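Local coordinates for protein malate dehydrogenase (Picrophilus torridus, PDB 4BGV) that probably catalyses the reversible, NAD-dependent oxidation of malate to oxaloacetate, a step of the tricarboxylic acid cycle, at residues 126-138 with 308-320. Residues are numbered along the deposited sequence; the frame is centred on the assembly and turned at random.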
ATOM      1  N   PRO A 126       4.537 -10.214  31.131  1.00 21.25           N
ATOM      2  CA  PRO A 126       5.561 -10.683  30.191  1.00 21.55           C
ATOM      3  C   PRO A 126       5.020 -11.819  29.336  1.00 19.03           C
ATOM      4  O   PRO A 126       4.529 -12.820  29.861  1.00 16.22           O
ATOM      5  CB  PRO A 126       6.667 -11.195  31.110  1.00 20.60           C
ATOM      6  CG  PRO A 126       5.935 -11.664  32.329  1.00 23.26           C
ATOM      7  CD  PRO A 126       4.773 -10.717  32.496  1.00 22.08           C
ATOM      8  N   ALA A 127       5.129 -11.664  28.024  1.00 15.83           N
ATOM      9  CA  ALA A 127       4.441 -12.548  27.106  1.00 16.66           C
ATOM     10  C   ALA A 127       5.032 -13.953  27.062  1.00 20.17           C
ATOM     11  O   ALA A 127       4.349 -14.892  26.657  1.00 20.85           O
ATOM     12  CB  ALA A 127       4.378 -11.923  25.692  1.00 17.42           C
ATOM     13  N   ASP A 128       6.284 -14.125  27.475  1.00 14.59           N
ATOM     14  CA  ASP A 128       6.791 -15.491  27.520  1.00 17.29           C
ATOM     15  C   ASP A 128       6.034 -16.284  28.591  1.00 15.52           C
ATOM     16  O   ASP A 128       5.506 -17.366  28.308  1.00 16.97           O
ATOM     17  CB  ASP A 128       8.308 -15.568  27.700  1.00 17.70           C
ATOM     18  CG  ASP A 128       8.845 -14.546  28.679  1.00 24.75           C
ATOM     19  OD1 ASP A 128       8.054 -14.023  29.501  1.00 25.19           O
ATOM     20  OD2 ASP A 128      10.074 -14.275  28.622  1.00 21.41           O
ATOM     21  N   ILE A 129       5.917 -15.718  29.789  1.00 11.96           N
ATOM     22  CA  ILE A 129       5.168 -16.383  30.862  1.00 11.95           C
ATOM     23  C   ILE A 129       3.678 -16.488  30.534  1.00 12.09           C
ATOM     24  O   ILE A 129       3.039 -17.501  30.834  1.00 15.32           O
ATOM     25  CB  ILE A 129       5.325 -15.672  32.240  1.00 14.57           C
ATOM     26  CG1 ILE A 129       6.779 -15.276  32.477  1.00 13.87           C
ATOM     27  CG2 ILE A 129       4.779 -16.552  33.385  1.00 16.92           C
ATOM     28  CD1 ILE A 129       7.788 -16.440  32.336  1.00 15.69           C
ATOM     29  N   MET A 130       3.110 -15.435  29.960  1.00 13.35           N
ATOM     30  CA  MET A 130       1.687 -15.451  29.623  1.00 14.77           C
ATOM     31  C   MET A 130       1.381 -16.449  28.505  1.00 15.56           C
ATOM     32  O   MET A 130       0.314 -17.058  28.508  1.00 13.10           O
ATOM     33  CB  MET A 130       1.167 -14.049  29.277  1.00 15.56           C
ATOM     34  CG  MET A 130       1.234 -13.073  30.448  1.00 12.58           C
ATOM     35  SD  MET A 130       0.512 -13.708  31.974  1.00 16.85           S
ATOM     36  CE  MET A 130       1.733 -13.185  33.168  1.00 21.59           C
ATOM     37  N   ALA A 131       2.314 -16.628  27.566  1.00 10.38           N
ATOM     38  CA  ALA A 131       2.185 -17.683  26.566  1.00 13.27           C
ATOM     39  C   ALA A 131       2.225 -19.061  27.223  1.00 11.56           C
ATOM     40  O   ALA A 131       1.476 -19.968  26.859  1.00 12.73           O
ATOM     41  CB  ALA A 131       3.287 -17.563  25.489  1.00 13.69           C
ATOM     42  N   TYR A 132       3.118 -19.218  28.193  1.00 14.03           N
ATOM     43  CA  TYR A 132       3.194 -20.458  28.963  1.00 11.64           C
ATOM     44  C   TYR A 132       1.865 -20.735  29.665  1.00 11.90           C
ATOM     45  O   TYR A 132       1.349 -21.851  29.615  1.00 14.78           O
ATOM     46  CB  TYR A 132       4.355 -20.378  29.954  1.00 12.14           C
ATOM     47  CG  TYR A 132       4.618 -21.643  30.736  1.00 12.81           C
ATOM     48  CD1 TYR A 132       4.887 -22.855  30.089  1.00 13.92           C
ATOM     49  CD2 TYR A 132       4.602 -21.630  32.118  1.00 15.49           C
ATOM     50  CE1 TYR A 132       5.129 -24.014  30.815  1.00 14.11           C
ATOM     51  CE2 TYR A 132       4.844 -22.774  32.849  1.00 20.97           C
ATOM     52  CZ  TYR A 132       5.109 -23.960  32.196  1.00 20.70           C
ATOM     53  OH  TYR A 132       5.347 -25.083  32.945  1.00 19.89           O
ATOM     54  N   ALA A 133       1.277 -19.703  30.263  1.00 12.64           N
ATOM     55  CA  ALA A 133      -0.027 -19.860  30.904  1.00 13.39           C
ATOM     56  C   ALA A 133      -1.124 -20.227  29.897  1.00 14.33           C
ATOM     57  O   ALA A 133      -1.981 -21.067  30.179  1.00 13.55           O
ATOM     58  CB  ALA A 133      -0.405 -18.595  31.672  1.00 12.35           C
ATOM     59  N   ILE A 134      -1.107 -19.586  28.733  1.00 11.53           N
ATOM     60  CA  ILE A 134      -2.097 -19.893  27.697  1.00 15.51           C
ATOM     61  C   ILE A 134      -1.973 -21.363  27.278  1.00 15.95           C
ATOM     62  O   ILE A 134      -2.979 -22.056  27.084  1.00 14.90           O
ATOM     63  CB  ILE A 134      -1.968 -18.941  26.483  1.00 14.81           C
ATOM     64  CG1 ILE A 134      -2.484 -17.536  26.837  1.00 15.01           C
ATOM     65  CG2 ILE A 134      -2.727 -19.483  25.256  1.00 13.03           C
ATOM     66  CD1 ILE A 134      -4.021 -17.443  27.067  1.00 10.58           C
ATOM     67  N   TYR A 135      -0.731 -21.833  27.176  1.00 11.17           N
ATOM     68  CA  TYR A 135      -0.438 -23.212  26.832  1.00 14.40           C
ATOM     69  C   TYR A 135      -1.001 -24.160  27.894  1.00 15.00           C
ATOM     70  O   TYR A 135      -1.699 -25.114  27.577  1.00 15.07           O
ATOM     71  CB  TYR A 135       1.086 -23.404  26.705  1.00 13.18           C
ATOM     72  CG  TYR A 135       1.502 -24.849  26.565  1.00 13.89           C
ATOM     73  CD1 TYR A 135       0.914 -25.664  25.600  1.00 14.31           C
ATOM     74  CD2 TYR A 135       2.479 -25.401  27.385  1.00 17.15           C
ATOM     75  CE1 TYR A 135       1.289 -26.989  25.458  1.00 18.72           C
ATOM     76  CE2 TYR A 135       2.867 -26.731  27.244  1.00 21.11           C
ATOM     77  CZ  TYR A 135       2.259 -27.516  26.277  1.00 22.58           C
ATOM     78  OH  TYR A 135       2.625 -28.836  26.115  1.00 24.42           O
ATOM     79  N   LYS A 136      -0.715 -23.880  29.159  1.00 12.38           N
ATOM     80  CA  LYS A 136      -1.208 -24.731  30.245  1.00 14.99           C
ATOM     81  C   LYS A 136      -2.741 -24.774  30.317  1.00 18.99           C
ATOM     82  O   LYS A 136      -3.322 -25.810  30.647  1.00 18.65           O
ATOM     83  CB  LYS A 136      -0.609 -24.296  31.585  1.00 14.91           C
ATOM     84  CG  LYS A 136       0.892 -24.544  31.686  1.00 19.95           C
ATOM     85  CD  LYS A 136       1.439 -24.009  33.007  1.00 22.20           C
ATOM     86  CE  LYS A 136       0.919 -24.807  34.199  1.00 24.66           C
ATOM     87  NZ  LYS A 136       1.696 -26.070  34.392  1.00 27.95           N
ATOM     88  N   ALA A 137      -3.392 -23.662  29.995  1.00 14.10           N
ATOM     89  CA  ALA A 137      -4.847 -23.572  30.133  1.00 13.57           C
ATOM     90  C   ALA A 137      -5.591 -24.134  28.925  1.00 16.26           C
ATOM     91  O   ALA A 137      -6.667 -24.705  29.077  1.00 18.26           O
ATOM     92  CB  ALA A 137      -5.271 -22.122  30.377  1.00 13.92           C
ATOM     93  N   SER A 138      -5.035 -23.943  27.733  1.00 15.47           N
ATOM     94  CA  SER A 138      -5.754 -24.258  26.501  1.00 17.12           C
ATOM     95  C   SER A 138      -5.479 -25.665  25.970  1.00 18.57           C
ATOM     96  O   SER A 138      -6.311 -26.219  25.272  1.00 21.38           O
ATOM     97  CB  SER A 138      -5.434 -23.244  25.399  1.00 17.98           C
ATOM     98  OG  SER A 138      -4.104 -23.413  24.919  1.00 15.40           O
ATOM     99  N   VAL A 308      12.998 -16.297  33.548  1.00 19.83           N
ATOM    100  CA  VAL A 308      11.904 -17.069  32.958  1.00 18.25           C
ATOM    101  C   VAL A 308      11.602 -18.336  33.761  1.00 20.09           C
ATOM    102  O   VAL A 308      10.438 -18.652  34.016  1.00 20.38           O
ATOM    103  CB  VAL A 308      12.194 -17.404  31.482  1.00 19.94           C
ATOM    104  CG1 VAL A 308      11.106 -18.304  30.902  1.00 19.40           C
ATOM    105  CG2 VAL A 308      12.291 -16.113  30.684  1.00 20.70           C
ATOM    106  N   LYS A 309      12.646 -19.045  34.184  1.00 19.02           N
ATOM    107  CA  LYS A 309      12.461 -20.243  34.991  1.00 20.63           C
ATOM    108  C   LYS A 309      11.708 -19.919  36.283  1.00 22.98           C
ATOM    109  O   LYS A 309      10.827 -20.669  36.710  1.00 21.19           O
ATOM    110  CB  LYS A 309      13.809 -20.865  35.360  1.00 20.97           C
ATOM    111  CG  LYS A 309      14.510 -21.658  34.263  1.00 24.25           C
ATOM    112  CD  LYS A 309      15.730 -22.335  34.881  1.00 28.38           C
ATOM    113  CE  LYS A 309      16.487 -23.218  33.914  1.00 36.40           C
ATOM    114  NZ  LYS A 309      17.648 -23.842  34.621  1.00 39.44           N
ATOM    115  N   LYS A 310      12.075 -18.803  36.903  1.00 20.71           N
ATOM    116  CA  LYS A 310      11.493 -18.394  38.177  1.00 22.95           C
ATOM    117  C   LYS A 310      10.014 -18.037  38.014  1.00 20.56           C
ATOM    118  O   LYS A 310       9.161 -18.477  38.793  1.00 21.02           O
ATOM    119  CB  LYS A 310      12.266 -17.203  38.741  1.00 26.17           C
ATOM    120  CG  LYS A 310      11.840 -16.774  40.133  1.00 37.82           C
ATOM    121  CD  LYS A 310      11.019 -15.500  40.093  1.00 41.42           C
ATOM    122  CE  LYS A 310      11.830 -14.338  39.548  1.00 44.72           C
ATOM    123  NZ  LYS A 310      10.981 -13.125  39.392  1.00 46.37           N
ATOM    124  N   ASN A 311       9.715 -17.222  37.013  1.00 19.69           N
ATOM    125  CA  ASN A 311       8.340 -16.812  36.767  1.00 19.03           C
ATOM    126  C   ASN A 311       7.463 -17.947  36.237  1.00 26.37           C
ATOM    127  O   ASN A 311       6.255 -17.978  36.499  1.00 20.59           O
ATOM    128  CB  ASN A 311       8.298 -15.615  35.811  1.00 19.02           C
ATOM    129  CG  ASN A 311       8.742 -14.326  36.474  1.00 20.64           C
ATOM    130  OD1 ASN A 311       8.633 -14.177  37.686  1.00 23.65           O
ATOM    131  ND2 ASN A 311       9.227 -13.379  35.673  1.00 25.35           N
ATOM    132  N   SER A 312       8.066 -18.872  35.489  1.00 22.01           N
ATOM    133  CA  SER A 312       7.321 -20.013  34.969  1.00 21.70           C
ATOM    134  C   SER A 312       6.950 -20.958  36.112  1.00 21.14           C
ATOM    135  O   SER A 312       5.890 -21.592  36.092  1.00 21.20           O
ATOM    136  CB  SER A 312       8.122 -20.752  33.892  1.00 20.15           C
ATOM    137  OG  SER A 312       8.420 -19.901  32.791  1.00 15.93           O
ATOM    138  N   ALA A 313       7.831 -21.048  37.103  1.00 18.51           N
ATOM    139  CA  ALA A 313       7.574 -21.864  38.284  1.00 19.74           C
ATOM    140  C   ALA A 313       6.414 -21.270  39.087  1.00 21.15           C
ATOM    141  O   ALA A 313       5.609 -21.994  39.679  1.00 21.91           O
ATOM    142  CB  ALA A 313       8.827 -21.956  39.141  1.00 21.12           C
ATOM    143  N   ILE A 314       6.344 -19.943  39.110  1.00 20.11           N
ATOM    144  CA  ILE A 314       5.223 -19.247  39.737  1.00 23.86           C
ATOM    145  C   ILE A 314       3.913 -19.589  39.017  1.00 22.65           C
ATOM    146  O   ILE A 314       2.887 -19.830  39.661  1.00 21.05           O
ATOM    147  CB  ILE A 314       5.466 -17.718  39.773  1.00 21.27           C
ATOM    148  CG1 ILE A 314       6.615 -17.399  40.737  1.00 22.79           C
ATOM    149  CG2 ILE A 314       4.194 -16.965  40.179  1.00 27.71           C
ATOM    150  CD1 ILE A 314       7.053 -15.959  40.717  1.00 31.63           C
ATOM    151  N   ALA A 315       3.961 -19.638  37.685  1.00 19.77           N
ATOM    152  CA  ALA A 315       2.794 -20.035  36.897  1.00 21.65           C
ATOM    153  C   ALA A 315       2.370 -21.478  37.192  1.00 23.62           C
ATOM    154  O   ALA A 315       1.177 -21.755  37.380  1.00 22.29           O
ATOM    155  CB  ALA A 315       3.055 -19.840  35.419  1.00 17.37           C
ATOM    156  N   ASP A 316       3.338 -22.391  37.244  1.00 21.28           N
ATOM    157  CA  ASP A 316       3.059 -23.775  37.651  1.00 22.33           C
ATOM    158  C   ASP A 316       2.343 -23.823  39.004  1.00 24.40           C
ATOM    159  O   ASP A 316       1.323 -24.496  39.151  1.00 26.95           O
ATOM    160  CB  ASP A 316       4.346 -24.599  37.751  1.00 25.14           C
ATOM    161  CG  ASP A 316       5.001 -24.828  36.407  1.00 27.09           C
ATOM    162  OD1 ASP A 316       4.311 -24.697  35.372  1.00 28.13           O
ATOM    163  OD2 ASP A 316       6.207 -25.150  36.394  1.00 25.60           O
ATOM    164  N   ASP A 317       2.888 -23.107  39.984  1.00 22.15           N
ATOM    165  CA  ASP A 317       2.321 -23.072  41.326  1.00 26.44           C
ATOM    166  C   ASP A 317       0.891 -22.539  41.327  1.00 26.80           C
ATOM    167  O   ASP A 317       0.017 -23.106  41.987  1.00 25.98           O
ATOM    168  CB  ASP A 317       3.209 -22.241  42.259  1.00 28.71           C
ATOM    169  CG  ASP A 317       2.614 -22.080  43.640  1.00 38.91           C
ATOM    170  OD1 ASP A 317       2.708 -23.029  44.454  1.00 43.88           O
ATOM    171  OD2 ASP A 317       2.061 -20.995  43.918  1.00 43.09           O
ATOM    172  N   TYR A 318       0.650 -21.457  40.588  1.00 25.85           N
ATOM    173  CA  TYR A 318      -0.706 -20.931  40.457  1.00 27.13           C
ATOM    174  C   TYR A 318      -1.658 -21.990  39.907  1.00 24.41           C
ATOM    175  O   TYR A 318      -2.744 -22.189  40.448  1.00 26.33           O
ATOM    176  CB  TYR A 318      -0.747 -19.685  39.563  1.00 26.49           C
ATOM    177  CG  TYR A 318      -2.132 -19.083  39.435  1.00 24.08           C
ATOM    178  CD1 TYR A 318      -2.594 -18.162  40.364  1.00 26.83           C
ATOM    179  CD2 TYR A 318      -2.975 -19.434  38.383  1.00 23.93           C
ATOM    180  CE1 TYR A 318      -3.859 -17.610  40.255  1.00 31.60           C
ATOM    181  CE2 TYR A 318      -4.242 -18.890  38.263  1.00 25.38           C
ATOM    182  CZ  TYR A 318      -4.678 -17.976  39.198  1.00 30.75           C
ATOM    183  OH  TYR A 318      -5.932 -17.426  39.090  1.00 28.78           O
ATOM    184  N   PHE A 319      -1.255 -22.654  38.826  1.00 23.26           N
ATOM    185  CA  PHE A 319      -2.104 -23.669  38.203  1.00 32.08           C
ATOM    186  C   PHE A 319      -2.343 -24.846  39.149  1.00 33.49           C
ATOM    187  O   PHE A 319      -3.448 -25.389  39.218  1.00 27.68           O
ATOM    188  CB  PHE A 319      -1.511 -24.155  36.874  1.00 26.39           C
ATOM    189  CG  PHE A 319      -1.934 -23.335  35.679  1.00 25.22           C
ATOM    190  CD1 PHE A 319      -1.328 -22.118  35.404  1.00 22.88           C
ATOM    191  CD2 PHE A 319      -2.930 -23.791  34.828  1.00 23.58           C
ATOM    192  CE1 PHE A 319      -1.710 -21.366  34.309  1.00 20.44           C
ATOM    193  CE2 PHE A 319      -3.320 -23.045  33.721  1.00 22.88           C
ATOM    194  CZ  PHE A 319      -2.709 -21.827  33.463  1.00 21.47           C
ATOM    195  N   ALA A 320      -1.303 -25.226  39.883  1.00 25.96           N
ATOM    196  CA  ALA A 320      -1.415 -26.310  40.852  1.00 28.06           C
ATOM    197  C   ALA A 320      -2.398 -25.966  41.969  1.00 30.65           C
ATOM    198  O   ALA A 320      -3.116 -26.838  42.453  1.00 33.09           O
ATOM    199  CB  ALA A 320      -0.050 -26.646  41.431  1.00 27.99           C
TER
HETATM  200  O   HOH W   1       0.962 -26.990  37.243  1.00 35.24           O
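Helix 127-138 and the end of helix 295-321 run the same way, crossing at -32° with a closest axis approach of 9.7 Å; CA atoms are nearest at Ile129 and Ser312 and farther apart at Lys136 and Phe319. At the near end Ile129 packs as a knob into the hole formed by Val308, Asn311, Ser312 and Ala315, its CD1 3.6 Å from Asn311 CB. Ser312 OG, beside that methyl, is satisfied within its own helix by Val308 O. In the middle, Tyr132 has its ring anti to the backbone N (chi1 -175°), which lays the CD2 edge against Ala315 CB and carries the hydroxyl to Asp316. Tyr132 OH donates to the syn lone pair of Asp316 OD1 at 2.7 Å; Lys136 NZ reaches the same oxygen from above the carboxylate plane in a 3.1 Å salt bridge. Lys136 CB lies over the Phe319 face near its rim, 3.8 Å from the ring centroid, in a CH-pi contact. Bends at chi3 and chi4 bring Lys136 CE back over the ring, 3.5 Å from Phe319 CG, and turn NZ to Asp316. Ala133 CB and Ala137 CB pack against the ring's outer carbons. A leucine in place of Asp316 would probably leave the tyrosine hydroxyl and the lysine ammonium without their shared acceptor. The contact thus joins the Rossmann-type NAD-binding domain to the C-terminal helix by a mostly apolar seam, bordered by a carboxylate that the lysine is likely to keep ionised.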